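Local coordinates for type VII secretion system protein EssB (Staphylococcus aureus, PDB 4ANN) that is an integral membrane component of the type VII (Ess) secretion system, apparently required for secretion of EsxA and EsxB, represented here by its cytoplasmic domain, at residues Thr70-Ile75 against Lys144-Cys149; Lys76-Thr79 against Arg85-Leu88; Asn81-Tyr86 against Ile148-Glu153. All blocks are in the same frame, centred on the assembly; numbering follows the deposited sequence.

Interaction 1 (Thr70-Ile75 against Lys144-Cys149)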
ATOM      1  N   THR A  70      -6.325  -0.526  11.206  1.00  9.29           N
ATOM      2  CA  THR A  70      -6.479  -1.968  11.063  1.00  9.85           C
ATOM      3  C   THR A  70      -5.576  -2.476   9.978  1.00  7.68           C
ATOM      4  O   THR A  70      -5.697  -2.061   8.826  1.00  7.89           O
ATOM      5  CB  THR A  70      -7.951  -2.279  10.715  1.00 10.76           C
ATOM      6  OG1 THR A  70      -8.779  -1.878  11.800  1.00 15.61           O
ATOM      7  CG2 THR A  70      -8.198  -3.729  10.431  1.00 13.66           C
ATOM      8  N   PRO A  71      -4.635  -3.376  10.262  1.00  7.55           N
ATOM      9  CA  PRO A  71      -3.788  -3.920   9.186  1.00  7.16           C
ATOM     10  C   PRO A  71      -4.587  -4.630   8.125  1.00  6.27           C
ATOM     11  O   PRO A  71      -5.597  -5.303   8.428  1.00  6.68           O
ATOM     12  CB  PRO A  71      -2.883  -4.928   9.921  1.00  9.64           C
ATOM     13  CG  PRO A  71      -2.920  -4.457  11.336  1.00 10.83           C
ATOM     14  CD  PRO A  71      -4.285  -3.926  11.584  1.00  9.21           C
ATOM     15  N   PHE A  72      -4.111  -4.593   6.894  1.00  6.42           N
ATOM     16  CA  PHE A  72      -4.750  -5.304   5.778  1.00  6.34           C
ATOM     17  C   PHE A  72      -5.089  -6.752   6.130  1.00  6.04           C
ATOM     18  O   PHE A  72      -6.153  -7.228   5.800  1.00  6.61           O
ATOM     19  CB  PHE A  72      -3.866  -5.224   4.539  1.00  6.94           C
ATOM     20  CG  PHE A  72      -4.248  -6.225   3.473  1.00  6.05           C
ATOM     21  CD1 PHE A  72      -5.321  -5.985   2.617  1.00  7.08           C
ATOM     22  CD2 PHE A  72      -3.582  -7.426   3.365  1.00  6.85           C
ATOM     23  CE1 PHE A  72      -5.718  -6.945   1.686  1.00  7.58           C
ATOM     24  CE2 PHE A  72      -3.993  -8.383   2.427  1.00  7.79           C
ATOM     25  CZ  PHE A  72      -5.044  -8.136   1.609  1.00  8.20           C
ATOM     26  N   ASP A  73      -4.133  -7.481   6.705  0.70  6.46           N
ATOM     27  CA  ASP A  73      -4.366  -8.899   6.880  0.70  6.94           C
ATOM     28  C   ASP A  73      -5.549  -9.217   7.774  0.70  7.28           C
ATOM     29  O   ASP A  73      -6.053 -10.349   7.748  0.70  8.35           O
ATOM     30  CB  ASP A  73      -3.128  -9.597   7.449  0.70  8.23           C
ATOM     31  CG  ASP A  73      -2.010  -9.790   6.448  0.70  8.65           C
ATOM     32  OD1 ASP A  73      -2.210  -9.730   5.248  0.70  8.48           O
ATOM     33  OD2 ASP A  73      -0.894 -10.061   7.005  0.70 11.18           O
ATOM     34  N   ASN A  74      -6.005  -8.240   8.570  1.00  6.61           N
ATOM     35  CA  ASN A  74      -7.189  -8.483   9.413  1.00  7.04           C
ATOM     36  C   ASN A  74      -8.455  -8.662   8.617  1.00  6.69           C
ATOM     37  O   ASN A  74      -9.443  -9.192   9.131  1.00  8.41           O
ATOM     38  CB  ASN A  74      -7.366  -7.278  10.383  1.00  8.46           C
ATOM     39  CG  ASN A  74      -6.332  -7.238  11.452  1.00  9.19           C
ATOM     40  OD1 ASN A  74      -5.164  -7.696  11.280  1.00 11.23           O
ATOM     41  ND2 ASN A  74      -6.728  -6.641  12.564  1.00 11.92           N
ATOM     42  N   ILE A  75      -8.513  -8.215   7.359  1.00  6.50           N
ATOM     43  CA  ILE A  75      -9.753  -8.278   6.603  1.00  6.56           C
ATOM     44  C   ILE A  75     -10.050  -9.685   6.057  1.00  6.16           C
ATOM     45  O   ILE A  75     -11.127  -9.934   5.563  1.00  6.66           O
ATOM     46  CB  ILE A  75      -9.820  -7.258   5.451  1.00  6.86           C
ATOM     47  CG1 ILE A  75      -9.053  -7.629   4.213  1.00  6.62           C
ATOM     48  CG2 ILE A  75      -9.456  -5.852   5.951  1.00  8.08           C
ATOM     49  CD1 ILE A  75      -9.332  -6.702   3.022  1.00  8.12           C
ATOM     50  N   LYS A 144      -4.298  -6.811  -7.464  1.00  6.02           N
ATOM     51  CA  LYS A 144      -4.791  -8.136  -7.708  1.00  6.26           C
ATOM     52  C   LYS A 144      -4.331  -9.114  -6.641  1.00  6.00           C
ATOM     53  O   LYS A 144      -5.099  -9.951  -6.154  1.00  5.99           O
ATOM     54  CB  LYS A 144      -4.354  -8.625  -9.094  1.00  6.67           C
ATOM     55  CG  LYS A 144      -5.034  -7.933 -10.250  1.00  6.93           C
ATOM     56  CD  LYS A 144      -4.433  -8.258 -11.592  1.00  7.49           C
ATOM     57  CE  LYS A 144      -5.266  -7.756 -12.735  1.00  8.20           C
ATOM     58  NZ  LYS A 144      -4.627  -8.080 -14.058  1.00  9.74           N
ATOM     59  N   ALA A 145      -3.045  -9.036  -6.297  1.00  5.81           N
ATOM     60  CA  ALA A 145      -2.495  -9.917  -5.289  1.00  5.99           C
ATOM     61  C   ALA A 145      -3.167  -9.700  -3.932  1.00  5.47           C
ATOM     62  O   ALA A 145      -3.455 -10.675  -3.218  1.00  6.11           O
ATOM     63  CB  ALA A 145      -0.999  -9.775  -5.194  1.00  5.94           C
ATOM     64  N   LEU A 146      -3.439  -8.468  -3.565  1.00  5.61           N
ATOM     65  CA  LEU A 146      -4.176  -8.194  -2.338  1.00  5.46           C
ATOM     66  C   LEU A 146      -5.571  -8.816  -2.359  1.00  5.61           C
ATOM     67  O   LEU A 146      -6.039  -9.383  -1.376  1.00  6.14           O
ATOM     68  CB  LEU A 146      -4.289  -6.684  -2.057  1.00  6.25           C
ATOM     69  CG  LEU A 146      -2.977  -5.968  -1.702  1.00  6.37           C
ATOM     70  CD1 LEU A 146      -3.233  -4.478  -1.589  1.00  7.85           C
ATOM     71  CD2 LEU A 146      -2.366  -6.463  -0.433  1.00  6.92           C
ATOM     72  N   VAL A 147      -6.285  -8.698  -3.492  1.00  5.67           N
ATOM     73  CA  VAL A 147      -7.607  -9.290  -3.602  1.00  5.76           C
ATOM     74  C   VAL A 147      -7.528 -10.806  -3.390  1.00  5.86           C
ATOM     75  O   VAL A 147      -8.310 -11.412  -2.659  1.00  6.41           O
ATOM     76  CB  VAL A 147      -8.246  -8.933  -4.948  1.00  6.36           C
ATOM     77  CG1 VAL A 147      -9.523  -9.752  -5.163  1.00  7.39           C
ATOM     78  CG2 VAL A 147      -8.525  -7.437  -5.063  1.00  6.83           C
ATOM     79  N   ILE A 148      -6.572 -11.454  -4.083  1.00  6.01           N
ATOM     80  CA  ILE A 148      -6.418 -12.898  -3.971  1.00  5.83           C
ATOM     81  C   ILE A 148      -6.131 -13.287  -2.545  1.00  5.63           C
ATOM     82  O   ILE A 148      -6.712 -14.234  -1.998  1.00  6.32           O
ATOM     83  CB  ILE A 148      -5.315 -13.373  -4.953  1.00  6.07           C
ATOM     84  CG1 ILE A 148      -5.799 -13.211  -6.391  1.00  7.30           C
ATOM     85  CG2 ILE A 148      -4.887 -14.796  -4.628  1.00  6.94           C
ATOM     86  CD1 ILE A 148      -4.738 -13.396  -7.436  1.00 10.59           C
ATOM     87  N   CYS A 149      -5.202 -12.577  -1.895  1.00  5.54           N
ATOM     88  CA  CYS A 149      -4.861 -12.876  -0.503  1.00  5.77           C
ATOM     89  C   CYS A 149      -6.025 -12.690   0.433  1.00  5.94           C
ATOM     90  O   CYS A 149      -6.221 -13.457   1.375  1.00  6.66           O
ATOM     91  CB  CYS A 149      -3.680 -12.023  -0.064  1.00  6.15           C
ATOM     92  SG  CYS A 149      -2.105 -12.479  -0.822  1.00  6.88           S
TER
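A buried, mostly apolar contact joins the 3-10 turn that follows strand 70-71 to one side of helix 136-151, in the interior of the cytoplasmic domain. Phe-72 is the one residue of the turn segment that touches the helix segment, meeting Leu-146 with its ring face and Cys-149 with its ring edge. Methyl CD2 of Leu-146 stands over the middle of the ring, 3.8 Å from the Phe-72 ring centroid and only 13° off the ring normal, which is a CH-pi contact. CB of the same leucine lies 4.0 Å from Phe-72 CZ, the far end of the ring. That end also reaches the helix backbone, with CZ of Phe-72 at 3.4 Å from the carbonyl O of Leu-146. The third touch is lighter: Phe-72 CE2 comes to 4.4 Å from CB of Cys-149 at the ring edge. With CG trans to its backbone N (chi1 164°), Phe-72 sends the ring out from the turn to the helix surface. Leu-110 of strand 110-112 bonds to the Phe-72 backbone and packs on its side chain; Leu-105 and Phe-157 pack on Leu-146, and Pro-107 touches both Phe-72 and Leu-146. Apart from the ring end against one carbonyl O, carbon surfaces meet, so the association probably rests mainly on dispersion and exclusion of water, and the centred methyl and Cys-149 would probably limit how the ring can shift.

Interaction 2 (Lys76-Thr79 against Arg85-Leu88)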
ATOM      1  N   LYS A  76      -9.094 -10.600   6.145  1.00  6.49           N
ATOM      2  CA  LYS A  76      -9.247 -11.907   5.520  1.00  6.61           C
ATOM      3  C   LYS A  76     -10.375 -12.723   6.119  1.00  7.34           C
ATOM      4  O   LYS A  76     -10.953 -13.570   5.433  1.00  8.95           O
ATOM      5  CB  LYS A  76      -7.933 -12.679   5.589  1.00  7.54           C
ATOM      6  CG  LYS A  76      -6.810 -12.014   4.831  1.00  8.12           C
ATOM      7  CD  LYS A  76      -5.483 -12.732   4.868  1.00  9.03           C
ATOM      8  CE  LYS A  76      -4.398 -12.042   4.133  1.00  8.57           C
ATOM      9  NZ  LYS A  76      -3.122 -12.782   4.187  1.00  9.52           N
ATOM     10  N   SER A  77     -10.720 -12.467   7.381  1.00  6.71           N
ATOM     11  CA  SER A  77     -11.779 -13.148   8.064  1.00  7.32           C
ATOM     12  C   SER A  77     -13.095 -12.389   8.039  1.00  6.45           C
ATOM     13  O   SER A  77     -14.064 -12.839   8.671  1.00  7.30           O
ATOM     14  CB  SER A  77     -11.355 -13.436   9.534  1.00  8.78           C
ATOM     15  OG  SER A  77     -10.893 -12.279  10.201  1.00  9.25           O
ATOM     16  N   PHE A  78     -13.165 -11.261   7.345  1.00  6.28           N
ATOM     17  CA  PHE A  78     -14.404 -10.486   7.255  1.00  6.37           C
ATOM     18  C   PHE A  78     -15.456 -11.192   6.451  1.00  6.38           C
ATOM     19  O   PHE A  78     -15.184 -12.023   5.579  1.00  7.52           O
ATOM     20  CB  PHE A  78     -14.141  -9.133   6.702  1.00  6.48           C
ATOM     21  CG  PHE A  78     -13.442  -8.096   7.524  1.00  6.66           C
ATOM     22  CD1 PHE A  78     -12.950  -8.365   8.802  1.00  7.26           C
ATOM     23  CD2 PHE A  78     -13.274  -6.810   7.034  1.00  7.59           C
ATOM     24  CE1 PHE A  78     -12.320  -7.377   9.526  1.00  8.52           C
ATOM     25  CE2 PHE A  78     -12.664  -5.831   7.741  1.00  9.26           C
ATOM     26  CZ  PHE A  78     -12.175  -6.109   8.988  1.00  9.10           C
ATOM     27  N   THR A  79     -16.712 -10.839   6.711  1.00  6.99           N
ATOM     28  CA  THR A  79     -17.793 -11.182   5.814  1.00  7.90           C
ATOM     29  C   THR A  79     -17.500 -10.703   4.410  1.00  7.99           C
ATOM     30  O   THR A  79     -16.782  -9.728   4.206  1.00  9.59           O
ATOM     31  CB  THR A  79     -19.129 -10.603   6.339  1.00 11.17           C
ATOM     32  OG1 THR A  79     -19.024  -9.171   6.362  1.00 16.34           O
ATOM     33  CG2 THR A  79     -19.440 -11.093   7.674  1.00 18.78           C
ATOM     34  N   ARG A  85     -15.966  -4.250   0.456  1.00  6.47           N
ATOM     35  CA  ARG A  85     -15.982  -2.802   0.671  1.00  6.19           C
ATOM     36  C   ARG A  85     -14.556  -2.289   0.890  1.00  5.87           C
ATOM     37  O   ARG A  85     -14.136  -1.281   0.300  1.00  6.59           O
ATOM     38  CB  ARG A  85     -16.901  -2.444   1.801  1.00  6.50           C
ATOM     39  CG  ARG A  85     -17.005  -0.948   2.026  1.00  7.11           C
ATOM     40  CD  ARG A  85     -18.123  -0.566   2.977  1.00  7.12           C
ATOM     41  NE  ARG A  85     -17.921  -0.957   4.377  1.00  7.25           N
ATOM     42  CZ  ARG A  85     -17.251  -0.282   5.264  1.00  6.91           C
ATOM     43  NH1 ARG A  85     -16.603   0.821   4.919  1.00  7.81           N
ATOM     44  NH2 ARG A  85     -17.203  -0.719   6.508  1.00  8.05           N
ATOM     45  N   TYR A  86     -13.825  -2.947   1.790  1.00  5.85           N
ATOM     46  CA  TYR A  86     -12.467  -2.576   2.081  1.00  5.85           C
ATOM     47  C   TYR A  86     -11.587  -2.698   0.845  1.00  5.85           C
ATOM     48  O   TYR A  86     -10.785  -1.784   0.528  1.00  6.44           O
ATOM     49  CB  TYR A  86     -11.901  -3.418   3.222  1.00  6.04           C
ATOM     50  CG  TYR A  86     -12.286  -2.926   4.620  1.00  6.06           C
ATOM     51  CD1 TYR A  86     -13.592  -2.738   5.043  1.00  6.79           C
ATOM     52  CD2 TYR A  86     -11.285  -2.626   5.552  1.00  6.22           C
ATOM     53  CE1 TYR A  86     -13.901  -2.293   6.300  1.00  7.47           C
ATOM     54  CE2 TYR A  86     -11.597  -2.181   6.816  1.00  6.41           C
ATOM     55  CZ  TYR A  86     -12.913  -1.993   7.194  1.00  6.82           C
ATOM     56  OH  TYR A  86     -13.241  -1.533   8.438  1.00  7.92           O
ATOM     57  N   LEU A  87     -11.694  -3.807   0.122  1.00  5.73           N
ATOM     58  CA  LEU A  87     -10.893  -3.999  -1.090  1.00  6.11           C
ATOM     59  C   LEU A  87     -11.172  -2.926  -2.134  1.00  5.94           C
ATOM     60  O   LEU A  87     -10.229  -2.402  -2.746  1.00  6.71           O
ATOM     61  CB  LEU A  87     -11.124  -5.377  -1.666  1.00  6.45           C
ATOM     62  CG  LEU A  87     -10.542  -6.558  -0.916  1.00  6.27           C
ATOM     63  CD1 LEU A  87     -11.091  -7.855  -1.464  1.00  6.97           C
ATOM     64  CD2 LEU A  87      -9.037  -6.529  -0.964  1.00  6.72           C
ATOM     65  N   LEU A  88     -12.438  -2.592  -2.349  1.00  6.18           N
ATOM     66  CA  LEU A  88     -12.818  -1.544  -3.280  1.00  6.33           C
ATOM     67  C   LEU A  88     -12.213  -0.220  -2.870  1.00  6.57           C
ATOM     68  O   LEU A  88     -11.772   0.573  -3.709  1.00  8.84           O
ATOM     69  CB  LEU A  88     -14.316  -1.475  -3.389  1.00  7.25           C
ATOM     70  CG  LEU A  88     -14.953  -2.542  -4.296  1.00  8.28           C
ATOM     71  CD1 LEU A  88     -16.425  -2.734  -3.990  1.00 10.44           C
ATOM     72  CD2 LEU A  88     -14.764  -2.152  -5.774  1.00 11.16           C
TER
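Phe-78 and Tyr-86 form a T-shaped aromatic pair: the edge of the phenylalanine ring points into the face of the tyrosine ring. The planes stand at 85° to each other, and the centroids are 5.2 Å apart. CE2 of Phe-78 does the touching. It sits 3.8 Å above the Tyr-86 ring plane, over the centre, at nearly equal distances from several ring carbons; it is 3.9 Å from Tyr-86 CZ and 4.0 Å from Tyr-86 CE1. Such placing sets the slightly positive C-H rim of one ring against the pi cloud of the other. A chi2 of 3° turns the Phe-78 ring almost into line with its own CA-CB bond, CD1 lying on the side of CA, and thereby swings the CE2 edge outward to the tyrosine. Between the two residues the chain enters helix 80-89. Thr-79 is its N-cap, so Phe-78 stands just ahead of the cap and Tyr-86 nearly two turns into the helix. The pair therefore folds the lead-in loop back along the flank of the helix it starts, a local contact near the surface of the domain. Tyr-86 has further neighbours: its ring also meets that of Phe-112 with the planes at about 55°, and its side chain rests on Ile-75. The next residue, Leu-87, instead packs on Ala-150 and Phe-151 of helix 136-151.

Interaction 3 (Asn81-Tyr86 against Ile148-Glu153)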
ATOM      1  N   ASN A  81     -19.225  -9.150   1.947  0.50  9.09           N
ATOM      2  CA  ASN A  81     -19.612  -7.743   1.845  0.50  9.84           C
ATOM      3  C   ASN A  81     -18.557  -6.773   2.398  0.50  8.54           C
ATOM      4  O   ASN A  81     -18.099  -5.904   1.636  0.50 10.16           O
ATOM      5  CB  ASN A  81     -20.974  -7.373   2.416  0.50 11.73           C
ATOM      6  CG  ASN A  81     -21.340  -7.596   3.832  0.50 11.22           C
ATOM      7  OD1 ASN A  81     -22.258  -7.073   4.477  0.50 23.11           O
ATOM      8  ND2 ASN A  81     -20.732  -8.558   4.442  0.50 23.86           N
ATOM      9  N   GLU A  82     -18.193  -6.856   3.674  1.00  8.43           N
ATOM     10  CA  GLU A  82     -17.266  -5.906   4.281  1.00  7.96           C
ATOM     11  C   GLU A  82     -15.880  -6.070   3.704  1.00  6.89           C
ATOM     12  O   GLU A  82     -15.155  -5.066   3.478  1.00  7.47           O
ATOM     13  CB  GLU A  82     -17.333  -5.957   5.812  1.00  8.84           C
ATOM     14  CG  GLU A  82     -18.599  -5.401   6.405  1.00 10.03           C
ATOM     15  CD  GLU A  82     -18.774  -3.905   6.275  1.00 10.24           C
ATOM     16  OE1 GLU A  82     -19.004  -3.419   5.149  1.00 10.04           O
ATOM     17  OE2 GLU A  82     -18.684  -3.132   7.288  1.00 12.24           O
ATOM     18  N   LYS A  83     -15.461  -7.298   3.416  1.00  7.30           N
ATOM     19  CA  LYS A  83     -14.191  -7.527   2.743  1.00  6.71           C
ATOM     20  C   LYS A  83     -14.137  -6.818   1.412  1.00  6.22           C
ATOM     21  O   LYS A  83     -13.159  -6.150   1.078  1.00  6.72           O
ATOM     22  CB  LYS A  83     -14.035  -9.040   2.585  1.00  7.46           C
ATOM     23  CG  LYS A  83     -12.702  -9.428   1.965  1.00  7.91           C
ATOM     24  CD  LYS A  83     -12.611 -10.950   1.753  1.00  8.20           C
ATOM     25  CE  LYS A  83     -12.610 -11.720   3.029  1.00  8.65           C
ATOM     26  NZ  LYS A  83     -12.390 -13.162   2.805  1.00 10.00           N
ATOM     27  N   LEU A  84     -15.180  -6.974   0.616  1.00  6.58           N
ATOM     28  CA  LEU A  84     -15.249  -6.296  -0.681  1.00  6.93           C
ATOM     29  C   LEU A  84     -15.259  -4.779  -0.538  1.00  6.13           C
ATOM     30  O   LEU A  84     -14.617  -4.097  -1.307  1.00  6.72           O
ATOM     31  CB  LEU A  84     -16.467  -6.761  -1.482  1.00  7.55           C
ATOM     32  CG  LEU A  84     -16.345  -8.180  -2.067  1.00  8.70           C
ATOM     33  CD1 LEU A  84     -17.668  -8.706  -2.508  1.00 11.78           C
ATOM     34  CD2 LEU A  84     -15.313  -8.166  -3.203  1.00  9.85           C
ATOM     35  N   ARG A  85     -15.966  -4.250   0.456  1.00  6.47           N
ATOM     36  CA  ARG A  85     -15.982  -2.802   0.671  1.00  6.19           C
ATOM     37  C   ARG A  85     -14.556  -2.289   0.890  1.00  5.87           C
ATOM     38  O   ARG A  85     -14.136  -1.281   0.300  1.00  6.59           O
ATOM     39  CB  ARG A  85     -16.901  -2.444   1.801  1.00  6.50           C
ATOM     40  CG  ARG A  85     -17.005  -0.948   2.026  1.00  7.11           C
ATOM     41  CD  ARG A  85     -18.123  -0.566   2.977  1.00  7.12           C
ATOM     42  NE  ARG A  85     -17.921  -0.957   4.377  1.00  7.25           N
ATOM     43  CZ  ARG A  85     -17.251  -0.282   5.264  1.00  6.91           C
ATOM     44  NH1 ARG A  85     -16.603   0.821   4.919  1.00  7.81           N
ATOM     45  NH2 ARG A  85     -17.203  -0.719   6.508  1.00  8.05           N
ATOM     46  N   TYR A  86     -13.825  -2.947   1.790  1.00  5.85           N
ATOM     47  CA  TYR A  86     -12.467  -2.576   2.081  1.00  5.85           C
ATOM     48  C   TYR A  86     -11.587  -2.698   0.845  1.00  5.85           C
ATOM     49  O   TYR A  86     -10.785  -1.784   0.528  1.00  6.44           O
ATOM     50  CB  TYR A  86     -11.901  -3.418   3.222  1.00  6.04           C
ATOM     51  CG  TYR A  86     -12.286  -2.926   4.620  1.00  6.06           C
ATOM     52  CD1 TYR A  86     -13.592  -2.738   5.043  1.00  6.79           C
ATOM     53  CD2 TYR A  86     -11.285  -2.626   5.552  1.00  6.22           C
ATOM     54  CE1 TYR A  86     -13.901  -2.293   6.300  1.00  7.47           C
ATOM     55  CE2 TYR A  86     -11.597  -2.181   6.816  1.00  6.41           C
ATOM     56  CZ  TYR A  86     -12.913  -1.993   7.194  1.00  6.82           C
ATOM     57  OH  TYR A  86     -13.241  -1.533   8.438  1.00  7.92           O
ATOM     58  N   ILE A 148      -6.572 -11.454  -4.083  1.00  6.01           N
ATOM     59  CA  ILE A 148      -6.418 -12.898  -3.971  1.00  5.83           C
ATOM     60  C   ILE A 148      -6.131 -13.287  -2.545  1.00  5.63           C
ATOM     61  O   ILE A 148      -6.712 -14.234  -1.998  1.00  6.32           O
ATOM     62  CB  ILE A 148      -5.315 -13.373  -4.953  1.00  6.07           C
ATOM     63  CG1 ILE A 148      -5.799 -13.211  -6.391  1.00  7.30           C
ATOM     64  CG2 ILE A 148      -4.887 -14.796  -4.628  1.00  6.94           C
ATOM     65  CD1 ILE A 148      -4.738 -13.396  -7.436  1.00 10.59           C
ATOM     66  N   CYS A 149      -5.202 -12.577  -1.895  1.00  5.54           N
ATOM     67  CA  CYS A 149      -4.861 -12.876  -0.503  1.00  5.77           C
ATOM     68  C   CYS A 149      -6.025 -12.690   0.433  1.00  5.94           C
ATOM     69  O   CYS A 149      -6.221 -13.457   1.375  1.00  6.66           O
ATOM     70  CB  CYS A 149      -3.680 -12.023  -0.064  1.00  6.15           C
ATOM     71  SG  CYS A 149      -2.105 -12.479  -0.822  1.00  6.88           S
ATOM     72  N   ALA A 150      -6.847 -11.654   0.200  1.00  5.93           N
ATOM     73  CA  ALA A 150      -7.995 -11.401   1.064  1.00  6.39           C
ATOM     74  C   ALA A 150      -8.980 -12.573   1.002  1.00  6.17           C
ATOM     75  O   ALA A 150      -9.659 -12.807   2.017  1.00  7.43           O
ATOM     76  CB  ALA A 150      -8.679 -10.101   0.685  1.00  7.07           C
ATOM     77  N   PHE A 151      -9.090 -13.231  -0.130  1.00  6.25           N
ATOM     78  CA  PHE A 151     -10.024 -14.339  -0.345  1.00  6.76           C
ATOM     79  C   PHE A 151      -9.422 -15.707  -0.049  1.00  7.06           C
ATOM     80  O   PHE A 151     -10.164 -16.684  -0.013  1.00  9.76           O
ATOM     81  CB  PHE A 151     -10.662 -14.262  -1.723  1.00  7.56           C
ATOM     82  CG  PHE A 151     -11.801 -13.282  -1.753  1.00  7.47           C
ATOM     83  CD1 PHE A 151     -13.071 -13.690  -1.433  1.00  9.97           C
ATOM     84  CD2 PHE A 151     -11.599 -11.959  -2.090  1.00  8.09           C
ATOM     85  CE1 PHE A 151     -14.142 -12.808  -1.464  1.00 11.31           C
ATOM     86  CE2 PHE A 151     -12.663 -11.081  -2.147  1.00  8.63           C
ATOM     87  CZ  PHE A 151     -13.922 -11.490  -1.835  1.00 10.03           C
ATOM     88  N   ASN A 152      -8.125 -15.806   0.232  1.00  6.83           N
ATOM     89  CA  ASN A 152      -7.533 -17.102   0.577  1.00  7.41           C
ATOM     90  C   ASN A 152      -6.336 -16.810   1.466  1.00  6.44           C
ATOM     91  O   ASN A 152      -5.265 -16.412   0.981  1.00  6.55           O
ATOM     92  CB  ASN A 152      -7.147 -17.878  -0.669  1.00  9.14           C
ATOM     93  CG  ASN A 152      -6.579 -19.253  -0.326  1.00 10.36           C
ATOM     94  OD1 ASN A 152      -6.223 -19.534   0.790  1.00 11.78           O
ATOM     95  ND2 ASN A 152      -6.438 -20.049  -1.370  1.00 15.87           N
ATOM     96  N   GLU A 153      -6.499 -17.043   2.769  0.67  7.19           N
ATOM     97  CA  GLU A 153      -5.473 -16.710   3.730  0.67  7.54           C
ATOM     98  C   GLU A 153      -4.180 -17.516   3.570  0.67  6.53           C
ATOM     99  O   GLU A 153      -3.181 -17.129   4.113  0.67  7.30           O
ATOM    100  CB  GLU A 153      -5.975 -16.916   5.185  0.67  9.68           C
ATOM    101  CG  GLU A 153      -6.204 -18.386   5.545  0.67 11.34           C
ATOM    102  CD  GLU A 153      -6.605 -18.680   6.963  0.67 14.98           C
ATOM    103  OE1 GLU A 153      -6.830 -17.671   7.693  0.67 21.08           O
ATOM    104  OE2 GLU A 153      -6.660 -19.860   7.442  0.67 10.66           O
TER
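Helix 80-89 packs here against the C-terminal end of helix 136-151, and a largely buried lysine makes the main connection. Lys-83 reaches from the first helix to the last turn of the second, where its NZ donates a hydrogen bond of 2.9 Å to the carbonyl O of Ala-150. The ammonium approaches at a C=O...N angle of 140° and is tilted out of the carbonyl plane. On the way there the aliphatic part of the chain passes over the ring of Phe-151. CD of Lys-83 lies 3.8 Å from the Phe-151 ring centroid, almost straight above it, a CH-pi contact. NZ itself stays over that face, 4.7 Å from the centroid of the Phe-151 ring, giving a longer cation-pi contact. The lysine chain is extended except for a turn about CG-CD (chi3 -65°), the bond that ends at the CD lying over the ring. Ala-150 adds its methyl, with CB 4.2 Å from CD of Lys-83.

Leu-84 meets the ring at its edge, its CD2 3.9 Å from Phe-151 CZ. Beyond this pairing, Phe-151 also meets the ring of Phe-173, and Leu-84 packs on Gln-193 and Tyr-194. The ammonium has a second acceptor, the carbonyl O of Lys-76, so two backbone carbonyls hold the buried charge, which the aromatic face and the partial negative charge of the helix end would probably also stabilise. Glu-82 and Arg-85, on another side of helix 80-89, pair separately through a side-on, two-nitrogen salt bridge. The arrangement is typical of a lysine capping the carbonyl end of a helix, here O of Ala-150, while its chain lies over an aromatic ring; it joins two helices of a domain whose family is grouped with the protein kinases.

All three contacts cluster on one side of the domain, their centres 4 to 8 Å apart. Interactions 1 and 3 are buried and both use helix 136-151: interaction 1 is mainly apolar, whereas interaction 3 brings a lysine ammonium to the helix end. Interaction 2 lies nearer the surface and shares helix 80-89 with interaction 3, but relies on aromatic edge and face alone. Ile-75 ties them together, its CG2 touching Tyr-86 and its CD1 packing on Leu-87 and Ala-150. The loop of interaction 2 thus bridges the strand-end turn of interaction 1 and the helix that interaction 3 fastens to helix 136-151.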